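HydG protein (Carboxydothermus hydrogenoformans, PDB 4RTB) is a radical SAM maturase of the [FeFe]-hydrogenase, a CO and cyanide synthase that carries a [4Fe-4S] cluster and binds S-adenosylmethionine. Local coordinates at residues A[218-222]-A[223-227]; A[445-448]-A[449-453]; A[456-459]-A[460-463]. All coordinates share one frame; numbering follows the deposited sequence.

Contact 1 (218-222 with 223-227) lies at the cluster and S-adenosylmethionine site, on the opposite side of the chain's centre from the other two, its centre about 51 Å from that of contact 2 and about 54 Å from that of contact 3. It is a loop contact, partly buried, with a lysine amine that reaches the ligands and an imidazole bonded to Tyr114. The others are surface contacts, contact 2 within helix 438-454, contact 3 where the next helix, 459-468, begins; their centres are about 11 Å apart, and Val452 CG2 meets Gly462 CA at 3.6 Å. Contact 2 pairs an aromatic face with a methyl, whereas contact 3 adds a salt bridge to apolar packing.

Contact 1: A[218-222]-A[223-227]; sequences EVHLD and GPKTN
Between His220 and Thr226, whose CA atoms stand 5.5 Å apart, the chain leaves helix 213-219, swings round through Asp222 and Gly223, and returns as the short 3-10 segment 224-226. The positive phi of Gly223 (92°) helps to turn the chain here. Lys225 reaches the His220 ring with its aliphatic stem: Lys225 CD comes to 3.4 Å from His220 CD2, and Lys225 CG lies over one face of the imidazole. The lysine leaves its backbone with CG opposite the N (chi1 178°), runs straight through chi2 and then bends at chi3 and chi4, so that the stem crosses the ring at a slant while NZ turns into the ligand site. Val219 CG1 covers the opposite face, over its centre. Both ring nitrogens are hydrogen-bonded, ND1 to Tyr216 O and NE2 to the hydroxyl of Tyr114, an S-adenosylmethionine-binding residue, which together fix the ring's rotation. Lys225 NZ makes a weak hydrogen bond to the bound S-adenosylmethionine and a long, weak ion pair with Glu209, and Lys225 touches the iron-sulfur cluster. Thr226 fills the inside of the turn, its CG2 methyl 3.5 Å from His220 O and 3.7 Å from Asp222 N; its OG1 lies implausibly close to Gly223 O, so that bond is doubtful in detail. Outside the bend, Asp222 OD1 accepts a weak bond from Gly223 N. The whole bend links helix 213-219 to helix 228-232, which Asn227 caps through Trp230 N, and rests on the cluster-binding loop that follows strand 95-105: Asn110 holds Lys225 N, and Ser113 bonds to Val219.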
loop_
_atom_site.group_PDB
_atom_site.type_symbol
_atom_site.label_atom_id
_atom_site.label_comp_id
_atom_site.label_asym_id
_atom_site.label_seq_id
_atom_site.Cartn_x
_atom_site.Cartn_y
_atom_site.Cartn_z
ATOM N N GLU A 218 -7.180 -16.439 -15.922
ATOM C CA GLU A 218 -8.547 -16.775 -15.546
ATOM C C GLU A 218 -9.404 -15.547 -15.265
ATOM O O GLU A 218 -10.578 -15.506 -15.640
ATOM C CB GLU A 218 -8.540 -17.696 -14.320
ATOM C CG GLU A 218 -9.602 -17.379 -13.275
ATOM N N VAL A 219 -8.822 -14.542 -14.619
ATOM C CA VAL A 219 -9.626 -13.442 -14.103
ATOM C C VAL A 219 -9.554 -12.188 -14.974
ATOM O O VAL A 219 -10.439 -11.336 -14.911
ATOM C CB VAL A 219 -9.216 -13.091 -12.650
ATOM C CG1 VAL A 219 -8.065 -12.088 -12.627
ATOM C CG2 VAL A 219 -10.410 -12.563 -11.880
ATOM N N HIS A 220 -8.516 -12.079 -15.796
ATOM C CA HIS A 220 -8.389 -10.937 -16.697
ATOM C C HIS A 220 -8.824 -11.338 -18.108
ATOM O O HIS A 220 -8.148 -12.116 -18.781
ATOM C CB HIS A 220 -6.954 -10.404 -16.688
ATOM C CG HIS A 220 -6.495 -9.951 -15.344
ATOM N ND1 HIS A 220 -5.532 -10.634 -14.609
ATOM C CD2 HIS A 220 -6.855 -8.898 -14.572
ATOM C CE1 HIS A 220 -5.332 -10.014 -13.467
ATOM N NE2 HIS A 220 -6.122 -8.954 -13.418
ATOM N N LEU A 221 -9.953 -10.792 -18.551
ATOM C CA LEU A 221 -10.664 -11.343 -19.707
ATOM C C LEU A 221 -10.480 -10.573 -21.020
ATOM O O LEU A 221 -10.437 -11.177 -22.093
ATOM C CB LEU A 221 -12.158 -11.444 -19.378
ATOM C CG LEU A 221 -12.658 -12.723 -18.684
ATOM C CD1 LEU A 221 -11.568 -13.433 -17.894
ATOM C CD2 LEU A 221 -13.871 -12.433 -17.804
ATOM N N ASP A 222 -10.379 -9.250 -20.943
ATOM C CA ASP A 222 -10.262 -8.434 -22.148
ATOM C C ASP A 222 -9.247 -7.314 -21.975
ATOM O O ASP A 222 -8.964 -6.888 -20.855
ATOM C CB ASP A 222 -11.621 -7.840 -22.523
ATOM C CG ASP A 222 -12.047 -8.193 -23.931
ATOM O OD1 ASP A 222 -11.167 -8.346 -24.805
ATOM O OD2 ASP A 222 -13.270 -8.316 -24.164
ATOM N N GLY A 223 -8.703 -6.836 -23.090
ATOM C CA GLY A 223 -7.797 -5.703 -23.062
ATOM C C GLY A 223 -6.333 -6.076 -22.931
ATOM O O GLY A 223 -5.988 -7.257 -22.885
ATOM N N PRO A 224 -5.461 -5.057 -22.870
ATOM C CA PRO A 224 -4.003 -5.223 -22.817
ATOM C C PRO A 224 -3.504 -5.843 -21.512
ATOM O O PRO A 224 -2.441 -6.473 -21.507
ATOM C CB PRO A 224 -3.479 -3.788 -22.978
ATOM C CG PRO A 224 -4.607 -2.916 -22.556
ATOM C CD PRO A 224 -5.858 -3.639 -22.930
ATOM N N LYS A 225 -4.261 -5.670 -20.432
ATOM C CA LYS A 225 -3.906 -6.257 -19.144
ATOM C C LYS A 225 -3.849 -7.788 -19.222
ATOM O O LYS A 225 -3.160 -8.419 -18.417
ATOM C CB LYS A 225 -4.897 -5.806 -18.058
ATOM C CG LYS A 225 -4.667 -6.400 -16.674
ATOM C CD LYS A 225 -5.706 -5.902 -15.683
ATOM C CE LYS A 225 -5.157 -4.794 -14.800
ATOM N NZ LYS A 225 -4.859 -5.286 -13.422
ATOM N N THR A 226 -4.542 -8.379 -20.198
ATOM C CA THR A 226 -4.522 -9.832 -20.409
ATOM C C THR A 226 -3.106 -10.356 -20.584
ATOM O O THR A 226 -2.872 -11.572 -20.460
ATOM C CB THR A 226 -5.356 -10.253 -21.639
ATOM O OG1 THR A 226 -5.005 -9.434 -22.763
ATOM C CG2 THR A 226 -6.842 -10.101 -21.354
ATOM N N ASN A 227 -2.168 -9.446 -20.859
ATOM C CA ASN A 227 -0.764 -9.822 -20.963
ATOM C C ASN A 227 -0.077 -9.868 -19.607
ATOM O O ASN A 227 0.108 -8.861 -18.948
ATOM C CB ASN A 227 -0.009 -8.867 -21.887
ATOM C CG ASN A 227 1.294 -9.465 -22.399
ATOM O OD1 ASN A 227 2.235 -9.662 -21.631
ATOM N ND2 ASN A 227 1.350 -9.762 -23.698
#

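Contact 2: A[445-448]-A[449-453]; sequences NGYL and LQVVK
Within the regular alpha-helix 438-454, two turns are stitched by i to i+4 bonds and carry a CH-pi contact on one flank. The Val451 CG2 methyl sits over a face of the Tyr447 ring, 3.7 Å from its centroid and 21° off the normal, displaced toward the CE1-CZ edge. Tyr447 reaches it because its CG lies opposite the backbone N (chi1 175°), which swings the ring outward, beside Val451. The same methyl lies near Tyr447 O, which accepts Val451 N at 2.9 Å in a nearly straight bond (170° at the hydrogen). On another flank, Asn445 OD1 rests against the branch of Leu449, 3.5 Å from both CG and CD1, and Leu449 N bonds to Asn445 O at 2.9 Å. Leu448 faces the neighbouring helix 419-432, among Leu423, Phe426, Val427 and Leu430. Beyond the helix, Tyr447 OH makes a weak hydrogen bond to Gly386 O. Four backbone N-H groups, from Leu449 to Val452, are paired within the helix, and between side chains the two turns meet through aliphatic carbons against a ring face and an amide oxygen, a contact of dispersion more than of charge.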
loop_
_atom_site.group_PDB
_atom_site.type_symbol
_atom_site.label_atom_id
_atom_site.label_comp_id
_atom_site.label_asym_id
_atom_site.label_seq_id
_atom_site.Cartn_x
_atom_site.Cartn_y
_atom_site.Cartn_z
ATOM N N ASN A 445 -1.674 17.645 21.007
ATOM C CA ASN A 445 -0.579 18.318 21.693
ATOM C C ASN A 445 -0.066 17.473 22.858
ATOM O O ASN A 445 1.135 17.218 22.966
ATOM C CB ASN A 445 -1.030 19.694 22.186
ATOM C CG ASN A 445 0.130 20.585 22.599
ATOM O OD1 ASN A 445 1.125 20.120 23.159
ATOM N ND2 ASN A 445 0.004 21.877 22.324
ATOM N N GLY A 446 -0.984 17.036 23.715
ATOM C CA GLY A 446 -0.632 16.202 24.852
ATOM C C GLY A 446 0.096 14.934 24.450
ATOM O O GLY A 446 1.141 14.594 25.022
ATOM N N TYR A 447 -0.454 14.235 23.460
ATOM C CA TYR A 447 0.176 13.029 22.931
ATOM C C TYR A 447 1.613 13.300 22.489
ATOM O O TYR A 447 2.541 12.583 22.882
ATOM C CB TYR A 447 -0.631 12.468 21.758
ATOM C CG TYR A 447 0.024 11.281 21.084
ATOM C CD1 TYR A 447 0.768 11.440 19.922
ATOM C CD2 TYR A 447 -0.093 10.005 21.618
ATOM C CE1 TYR A 447 1.372 10.359 19.308
ATOM C CE2 TYR A 447 0.508 8.918 21.011
ATOM C CZ TYR A 447 1.240 9.101 19.856
ATOM O OH TYR A 447 1.842 8.023 19.247
ATOM N N LEU A 448 1.789 14.340 21.677
ATOM C CA LEU A 448 3.112 14.712 21.189
ATOM C C LEU A 448 4.066 14.999 22.338
ATOM O O LEU A 448 5.241 14.639 22.280
ATOM C CB LEU A 448 3.028 15.927 20.270
ATOM C CG LEU A 448 2.519 15.668 18.854
ATOM C CD1 LEU A 448 2.402 16.979 18.110
ATOM C CD2 LEU A 448 3.443 14.714 18.114
ATOM N N LEU A 449 3.555 15.648 23.380
ATOM C CA LEU A 449 4.343 15.899 24.581
ATOM C C LEU A 449 4.816 14.589 25.208
ATOM O O LEU A 449 5.985 14.459 25.579
ATOM C CB LEU A 449 3.535 16.709 25.597
ATOM C CG LEU A 449 3.181 18.141 25.189
ATOM C CD1 LEU A 449 2.294 18.799 26.236
ATOM C CD2 LEU A 449 4.441 18.959 24.952
ATOM N N GLN A 450 3.906 13.621 25.317
ATOM C CA GLN A 450 4.247 12.319 25.891
ATOM C C GLN A 450 5.337 11.610 25.092
ATOM O O GLN A 450 6.329 11.129 25.657
ATOM C CB GLN A 450 3.009 11.424 25.974
ATOM C CG GLN A 450 2.016 11.837 27.043
ATOM C CD GLN A 450 2.607 11.786 28.438
ATOM O OE1 GLN A 450 2.802 12.818 29.080
ATOM N NE2 GLN A 450 2.894 10.579 28.917
ATOM N N VAL A 451 5.146 11.545 23.778
ATOM C CA VAL A 451 6.132 10.919 22.907
ATOM C C VAL A 451 7.479 11.628 23.032
ATOM O O VAL A 451 8.531 10.989 23.046
ATOM C CB VAL A 451 5.681 10.933 21.435
ATOM C CG1 VAL A 451 6.591 10.054 20.593
ATOM C CG2 VAL A 451 4.246 10.458 21.322
ATOM N N VAL A 452 7.435 12.952 23.143
ATOM C CA VAL A 452 8.648 13.754 23.240
ATOM C C VAL A 452 9.379 13.494 24.554
ATOM O O VAL A 452 10.611 13.517 24.599
ATOM C CB VAL A 452 8.334 15.266 23.087
ATOM C CG1 VAL A 452 8.947 16.094 24.217
ATOM C CG2 VAL A 452 8.813 15.761 21.730
ATOM N N LYS A 453 8.631 13.223 25.618
ATOM C CA LYS A 453 9.270 12.922 26.892
ATOM C C LYS A 453 9.767 11.480 26.905
ATOM O O LYS A 453 10.638 11.126 27.698
ATOM C CB LYS A 453 8.317 13.169 28.062
ATOM C CG LYS A 453 7.509 11.958 28.488
ATOM C CD LYS A 453 7.083 12.083 29.939
ATOM C CE LYS A 453 6.336 13.384 30.181
ATOM N NZ LYS A 453 6.065 13.606 31.628
#

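Contact 3: A[456-459]-A[460-463]; sequences PNFE and NIGR
Phe458 lies alongside Ile461, the two side chains pointing the same way, and the CD1 methyl of the isoleucine comes to 3.5 Å from Phe458 CD2. That methyl meets the ring obliquely near its root, with Phe458 CB also only 3.7 Å from Ile461 CD1. Ile461 is extended at chi2 (179°), which carries CD1 out along the phenylalanine. Phe458 holds the N-cap position of helix 459-468, and its carbonyl oxygen opens the first turn by accepting Gly462 N at 3.2 Å. The next bond runs from Arg463 N to Glu459 O at 3.0 Å. Gly462 is buried against helix 438-454.

Away from this apolar pair, Glu459 and Arg463 form an i to i+4 salt bridge one turn apart. The glutamate chain turns back at chi2 (-88°), which puts OE2 over a face of the guanidinium, Glu459 OE2 3.3 Å from Arg463 NH2. The carboxylate and guanidinium planes are 79° apart and the oxygen is well out of the guanidinium plane, so charge attraction holds the pair, with no N-H aimed at OE2. Lower down, Glu459 OE1 lies 3.6 Å from Arg463 CG, so the carboxylate also rests against the arginine's aliphatic stem. Both residues are exposed at the surface, where solvent probably weakens the attraction. The apolar flank of this turn leans instead on the start of helix 419-432: Phe458 touches Thr419 and Pro420, and Ile461 touches Pro420 and Phe424. Helix 459-468 thus packs beside 419-432 through these two side chains, and beside the preceding helix 438-454 where Gly462 meets Val452.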
loop_
_atom_site.group_PDB
_atom_site.type_symbol
_atom_site.label_atom_id
_atom_site.label_comp_id
_atom_site.label_asym_id
_atom_site.label_seq_id
_atom_site.Cartn_x
_atom_site.Cartn_y
_atom_site.Cartn_z
ATOM N N PRO A 456 14.838 10.980 25.192
ATOM C CA PRO A 456 15.719 12.011 25.758
ATOM C C PRO A 456 16.684 12.615 24.739
ATOM O O PRO A 456 17.271 13.668 25.000
ATOM C CB PRO A 456 16.487 11.248 26.841
ATOM C CG PRO A 456 16.571 9.861 26.305
ATOM C CD PRO A 456 15.292 9.621 25.540
ATOM N N ASN A 457 16.847 11.955 23.597
ATOM C CA ASN A 457 17.702 12.473 22.536
ATOM C C ASN A 457 17.020 13.596 21.761
ATOM O O ASN A 457 17.629 14.220 20.889
ATOM C CB ASN A 457 18.106 11.348 21.582
ATOM N N PHE A 458 15.751 13.842 22.079
ATOM C CA PHE A 458 14.951 14.839 21.372
ATOM C C PHE A 458 14.431 15.939 22.304
ATOM O O PHE A 458 13.251 16.287 22.248
ATOM C CB PHE A 458 13.755 14.177 20.674
ATOM C CG PHE A 458 14.122 13.109 19.668
ATOM C CD1 PHE A 458 13.206 12.121 19.342
ATOM C CD2 PHE A 458 15.358 13.097 19.039
ATOM C CE1 PHE A 458 13.513 11.138 18.422
ATOM C CE2 PHE A 458 15.674 12.112 18.115
ATOM C CZ PHE A 458 14.749 11.132 17.807
ATOM N N GLU A 459 15.295 16.480 23.158
ATOM C CA GLU A 459 14.899 17.546 24.079
ATOM C C GLU A 459 14.537 18.829 23.322
ATOM O O GLU A 459 13.435 19.380 23.486
ATOM C CB GLU A 459 16.022 17.817 25.087
ATOM C CG GLU A 459 15.567 18.342 26.447
ATOM C CD GLU A 459 15.449 19.857 26.500
ATOM O OE1 GLU A 459 15.726 20.519 25.478
ATOM O OE2 GLU A 459 15.085 20.389 27.570
ATOM N N ASN A 460 15.468 19.298 22.491
ATOM C CA ASN A 460 15.272 20.528 21.729
ATOM C C ASN A 460 14.103 20.430 20.749
ATOM O O ASN A 460 13.430 21.428 20.469
ATOM C CB ASN A 460 16.552 20.900 20.976
ATOM C CG ASN A 460 17.642 21.410 21.894
ATOM O OD1 ASN A 460 17.647 22.583 22.257
ATOM N ND2 ASN A 460 18.579 20.537 22.262
ATOM N N ILE A 461 13.875 19.230 20.221
ATOM C CA ILE A 461 12.703 18.969 19.392
ATOM C C ILE A 461 11.435 19.222 20.198
ATOM O O ILE A 461 10.495 19.841 19.705
ATOM C CB ILE A 461 12.694 17.529 18.850
ATOM C CG1 ILE A 461 13.911 17.293 17.953
ATOM C CG2 ILE A 461 11.411 17.246 18.095
ATOM C CD1 ILE A 461 13.999 15.888 17.404
ATOM N N GLY A 462 11.426 18.761 21.446
ATOM C CA GLY A 462 10.300 18.988 22.335
ATOM C C GLY A 462 10.063 20.464 22.584
ATOM O O GLY A 462 8.925 20.950 22.496
ATOM N N ARG A 463 11.143 21.182 22.890
ATOM C CA ARG A 463 11.061 22.629 23.081
ATOM C C ARG A 463 10.451 23.314 21.854
ATOM O O ARG A 463 9.562 24.167 21.980
ATOM C CB ARG A 463 12.446 23.212 23.380
ATOM C CG ARG A 463 13.042 22.774 24.714
ATOM C CD ARG A 463 13.065 23.917 25.723
ATOM N NE ARG A 463 13.651 23.510 26.998
ATOM C CZ ARG A 463 12.947 23.209 28.085
ATOM N NH1 ARG A 463 11.622 23.278 28.064
ATOM N NH2 ARG A 463 13.568 22.847 29.200
#